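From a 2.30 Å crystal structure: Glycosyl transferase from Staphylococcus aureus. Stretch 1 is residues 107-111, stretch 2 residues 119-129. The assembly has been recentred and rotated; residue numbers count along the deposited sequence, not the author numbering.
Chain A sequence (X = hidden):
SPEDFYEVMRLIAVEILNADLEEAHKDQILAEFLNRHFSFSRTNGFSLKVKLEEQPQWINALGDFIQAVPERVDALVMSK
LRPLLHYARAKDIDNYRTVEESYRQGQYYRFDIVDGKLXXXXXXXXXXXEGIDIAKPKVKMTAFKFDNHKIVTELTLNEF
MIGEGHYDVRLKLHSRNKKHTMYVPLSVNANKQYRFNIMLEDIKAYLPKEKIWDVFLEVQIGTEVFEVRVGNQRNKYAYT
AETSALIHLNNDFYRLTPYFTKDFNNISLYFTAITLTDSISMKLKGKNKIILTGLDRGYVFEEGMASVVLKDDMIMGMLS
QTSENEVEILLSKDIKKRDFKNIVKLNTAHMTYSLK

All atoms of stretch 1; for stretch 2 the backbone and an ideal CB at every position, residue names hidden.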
# COMPACT_ATOMS: atom_id res chain seq x y z
N GLN A 107 24.09 0.85 2.74
CA GLN A 107 24.32 1.87 3.76
C GLN A 107 25.59 2.60 3.35
O GLN A 107 26.70 2.11 3.54
CB GLN A 107 24.44 1.24 5.15
CG GLN A 107 25.25 2.00 6.18
CD GLN A 107 24.42 2.96 6.98
OE1 GLN A 107 23.61 2.55 7.81
NE2 GLN A 107 24.63 4.25 6.75
N TYR A 108 25.40 3.77 2.75
CA TYR A 108 26.50 4.62 2.32
C TYR A 108 26.55 5.86 3.20
O TYR A 108 25.53 6.31 3.72
CB TYR A 108 26.32 5.00 0.84
CG TYR A 108 25.99 3.81 -0.03
CD1 TYR A 108 26.97 2.89 -0.39
CD2 TYR A 108 24.69 3.58 -0.48
CE1 TYR A 108 26.68 1.79 -1.17
CE2 TYR A 108 24.39 2.47 -1.26
CZ TYR A 108 25.39 1.58 -1.61
OH TYR A 108 25.12 0.48 -2.39
N TYR A 109 27.76 6.39 3.38
CA TYR A 109 27.91 7.65 4.10
C TYR A 109 27.06 8.74 3.46
O TYR A 109 26.27 9.41 4.14
CB TYR A 109 29.38 8.05 4.15
CG TYR A 109 29.63 9.43 4.73
CD1 TYR A 109 29.66 9.63 6.10
CD2 TYR A 109 29.85 10.51 3.90
CE1 TYR A 109 29.89 10.89 6.63
CE2 TYR A 109 30.08 11.77 4.41
CZ TYR A 109 30.10 11.95 5.78
OH TYR A 109 30.33 13.20 6.30
N ARG A 110 27.18 8.89 2.14
CA ARG A 110 26.36 9.81 1.36
C ARG A 110 26.02 9.14 0.04
O ARG A 110 26.85 8.41 -0.52
CB ARG A 110 27.09 11.14 1.11
CG ARG A 110 26.42 12.35 1.74
CD ARG A 110 26.66 12.40 3.24
NE ARG A 110 25.73 13.30 3.91
CZ ARG A 110 25.61 13.41 5.23
NH1 ARG A 110 26.37 12.67 6.03
NH2 ARG A 110 24.74 14.26 5.75
N PHE A 111 24.81 9.38 -0.46
CA PHE A 111 24.39 8.81 -1.73
C PHE A 111 23.10 9.49 -2.19
O PHE A 111 22.44 10.20 -1.42
CB PHE A 111 24.19 7.29 -1.64
CG PHE A 111 22.82 6.89 -1.15
CD1 PHE A 111 22.53 6.89 0.21
CD2 PHE A 111 21.83 6.51 -2.04
CE1 PHE A 111 21.27 6.53 0.66
CE2 PHE A 111 20.57 6.15 -1.59
CZ PHE A 111 20.29 6.15 -0.24
N UNK A 119 24.97 7.28 -7.07
CA UNK A 119 26.16 8.11 -6.90
C UNK A 119 26.52 8.08 -5.42
O UNK A 119 25.73 8.53 -4.58
CB UNK A 119 25.93 9.54 -7.39
N UNK A 120 27.70 7.56 -5.11
CA UNK A 120 28.05 7.19 -3.74
C UNK A 120 29.35 7.87 -3.32
O UNK A 120 30.34 7.83 -4.05
CB UNK A 120 28.18 5.67 -3.61
N UNK A 121 29.34 8.49 -2.13
CA UNK A 121 30.55 8.85 -1.42
C UNK A 121 30.63 7.96 -0.18
O UNK A 121 29.73 8.01 0.67
CB UNK A 121 30.57 10.34 -1.05
N UNK A 122 31.68 7.15 -0.09
CA UNK A 122 31.69 6.08 0.90
C UNK A 122 32.14 6.56 2.28
O UNK A 122 31.75 5.97 3.29
CB UNK A 122 32.60 4.95 0.43
N UNK A 123 32.96 7.61 2.34
CA UNK A 123 33.40 8.17 3.61
C UNK A 123 33.55 9.68 3.47
O UNK A 123 33.59 10.22 2.37
CB UNK A 123 34.72 7.53 4.06
N UNK A 124 33.62 10.35 4.62
CA UNK A 124 33.70 11.80 4.63
C UNK A 124 34.98 12.28 3.97
O UNK A 124 36.08 11.80 4.30
CB UNK A 124 33.61 12.33 6.06
N UNK A 125 34.85 13.21 3.03
CA UNK A 125 35.99 13.77 2.32
C UNK A 125 36.41 13.03 1.07
O UNK A 125 37.19 13.57 0.28
CB UNK A 125 37.19 13.83 3.27
N UNK A 126 35.91 11.82 0.86
CA UNK A 126 36.28 11.02 -0.30
C UNK A 126 35.45 11.43 -1.52
O UNK A 126 34.38 12.01 -1.38
CB UNK A 126 36.09 9.53 -0.00
N UNK A 127 35.95 11.16 -2.73
CA UNK A 127 35.19 11.52 -3.93
C UNK A 127 33.86 10.80 -4.02
O UNK A 127 33.55 9.86 -3.29
CB UNK A 127 36.01 11.22 -5.18
N UNK A 128 33.04 11.28 -4.96
CA UNK A 128 31.80 10.63 -5.34
C UNK A 128 32.05 9.80 -6.60
O UNK A 128 32.47 10.34 -7.63
CB UNK A 128 30.69 11.66 -5.56
N UNK A 129 31.80 8.50 -6.51
CA UNK A 129 31.76 7.64 -7.69
C UNK A 129 30.33 7.59 -8.21
O UNK A 129 29.40 7.30 -7.46
CB UNK A 129 32.27 6.23 -7.37

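Position 119 lies in an extended strand, and its ideal CB has no atom of stretch 1 within 5.5 Å, so the visible atoms hardly restrict it. It is Asn119, whose side chain leads away; its backbone makes the contact, with O 3.2 Å from Phe111 CA in a CA-H...O geometry.

Position 120 pairs with Phe111 in a non-hydrogen-bonded antiparallel bridge (CA to CA, 4.5 Å). Its ideal CB is 4.4 Å from Tyr108 CD1 and 4.7 Å from Phe111 CB, which favours an apolar group, whether Val, Leu, Ile or Met. The residue is Ile120, with chi1 m and chi2 t. This places CD1 over the face of the Tyr108 ring, 3.6 Å from the centroid and 22° off the normal, a CH-pi contact.

Position 121 faces Arg110 in the hydrogen-bonded pair: 121 N gives to Arg110 O (3.0 Å) and Arg110 N gives to 121 O (3.1 Å), both at 156°. The ideal CB, 4.2 Å from Arg110 CB and 5.0 Å from Tyr109 CD2, points to the same side of the sheet as Arg110, where a long polar or branched side chain could lie along the Tyr109 ring. Gln121 does so in an extended t, t form: OE1 sits 3.4 Å from Tyr109 CE2, at the ring edge. On the other branch of the amide, Gln121 NE2 donates to the backbone O of residue 126, with 2.9 Å between Gln121 NE2 and 126 O.

At 122 CA-to-CB points away, with no stretch 1 atom within 5.5 Å of the ideal CB; only a long or broad side chain could return to Tyr108. Phe122, chi1 m, does, bringing CE1 to 3.8 Å from Tyr108 CD1, the ring planes at 76°.

Position 123 opens a type II turn and also points away, leaving the choice wide. Asn123 contributes mainly backbone, its C lying 3.8 Å from Tyr109 CD2, over the ring face.

At 124 the ideal CB is 3.4 Å from Tyr109 OH, so an acceptor such as Glu, Gln or Asp would suit. Glu124 accepts a weak hydrogen bond from Tyr109 OH at OE2 (3.0 Å).

Position 125 has phi/psi of 89/-13, and a CB would be jammed against the preceding carbonyl O; these angles call for glycine, and Gly125 is found.

Positions 126, 127 and 129 are out of reach of stretch 1. At 127, phi of -63° is compatible with proline. They are Glu126, closing the turn through N to Asn123 O (3.2 Å), Pro127 and Phe129.

At 128 CA-to-CB runs sideways, so only a long side chain could reach Arg110. Tyr128 does, its OH 3.1 Å from Arg110 CB.

Stretch 2 119-129: NIQFNEGEPYF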
# COMPACT_ATOMS: atom_id res chain seq x y z
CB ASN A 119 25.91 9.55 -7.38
CG ASN A 119 25.53 9.62 -8.84
OD1 ASN A 119 25.68 8.65 -9.58
ND2 ASN A 119 25.03 10.78 -9.27
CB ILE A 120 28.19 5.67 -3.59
CG1 ILE A 120 26.89 4.96 -3.96
CG2 ILE A 120 28.60 5.31 -2.17
CD1 ILE A 120 27.04 3.46 -4.12
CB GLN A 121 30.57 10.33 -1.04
CG GLN A 121 31.67 10.67 -0.03
CD GLN A 121 31.51 12.04 0.64
OE1 GLN A 121 30.44 12.38 1.13
NE2 GLN A 121 32.58 12.82 0.69
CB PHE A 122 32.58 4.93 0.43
CG PHE A 122 31.98 4.15 -0.71
CD1 PHE A 122 31.08 3.11 -0.47
CD2 PHE A 122 32.31 4.45 -2.02
CE1 PHE A 122 30.53 2.40 -1.53
CE2 PHE A 122 31.77 3.74 -3.07
CZ PHE A 122 30.88 2.71 -2.83
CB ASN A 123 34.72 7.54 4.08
CG ASN A 123 34.50 6.31 4.96
OD1 ASN A 123 34.19 6.43 6.15
ND2 ASN A 123 34.64 5.13 4.38
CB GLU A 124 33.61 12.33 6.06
CG GLU A 124 33.46 13.84 6.17
CD GLU A 124 33.14 14.28 7.59
OE1 GLU A 124 33.84 13.83 8.53
OE2 GLU A 124 32.19 15.08 7.77
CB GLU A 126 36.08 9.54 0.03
CG GLU A 126 37.16 8.61 -0.50
CD GLU A 126 38.46 8.70 0.27
OE1 GLU A 126 39.49 8.25 -0.26
OE2 GLU A 126 38.44 9.20 1.41
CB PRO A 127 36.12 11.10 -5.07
CG PRO A 127 37.48 11.18 -4.49
CD PRO A 127 37.33 10.77 -3.06
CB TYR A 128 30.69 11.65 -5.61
CG TYR A 128 29.88 12.08 -4.40
CD1 TYR A 128 30.36 13.04 -3.52
CD2 TYR A 128 28.62 11.54 -4.17
CE1 TYR A 128 29.61 13.44 -2.43
CE2 TYR A 128 27.87 11.94 -3.08
CZ TYR A 128 28.37 12.89 -2.21
OH TYR A 128 27.62 13.29 -1.13
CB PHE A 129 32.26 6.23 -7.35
CG PHE A 129 33.67 6.20 -6.83
CD1 PHE A 129 33.91 6.31 -5.47
CD2 PHE A 129 34.74 6.06 -7.69
CE1 PHE A 129 35.21 6.29 -4.98
CE2 PHE A 129 36.03 6.04 -7.21
CZ PHE A 129 36.27 6.15 -5.85
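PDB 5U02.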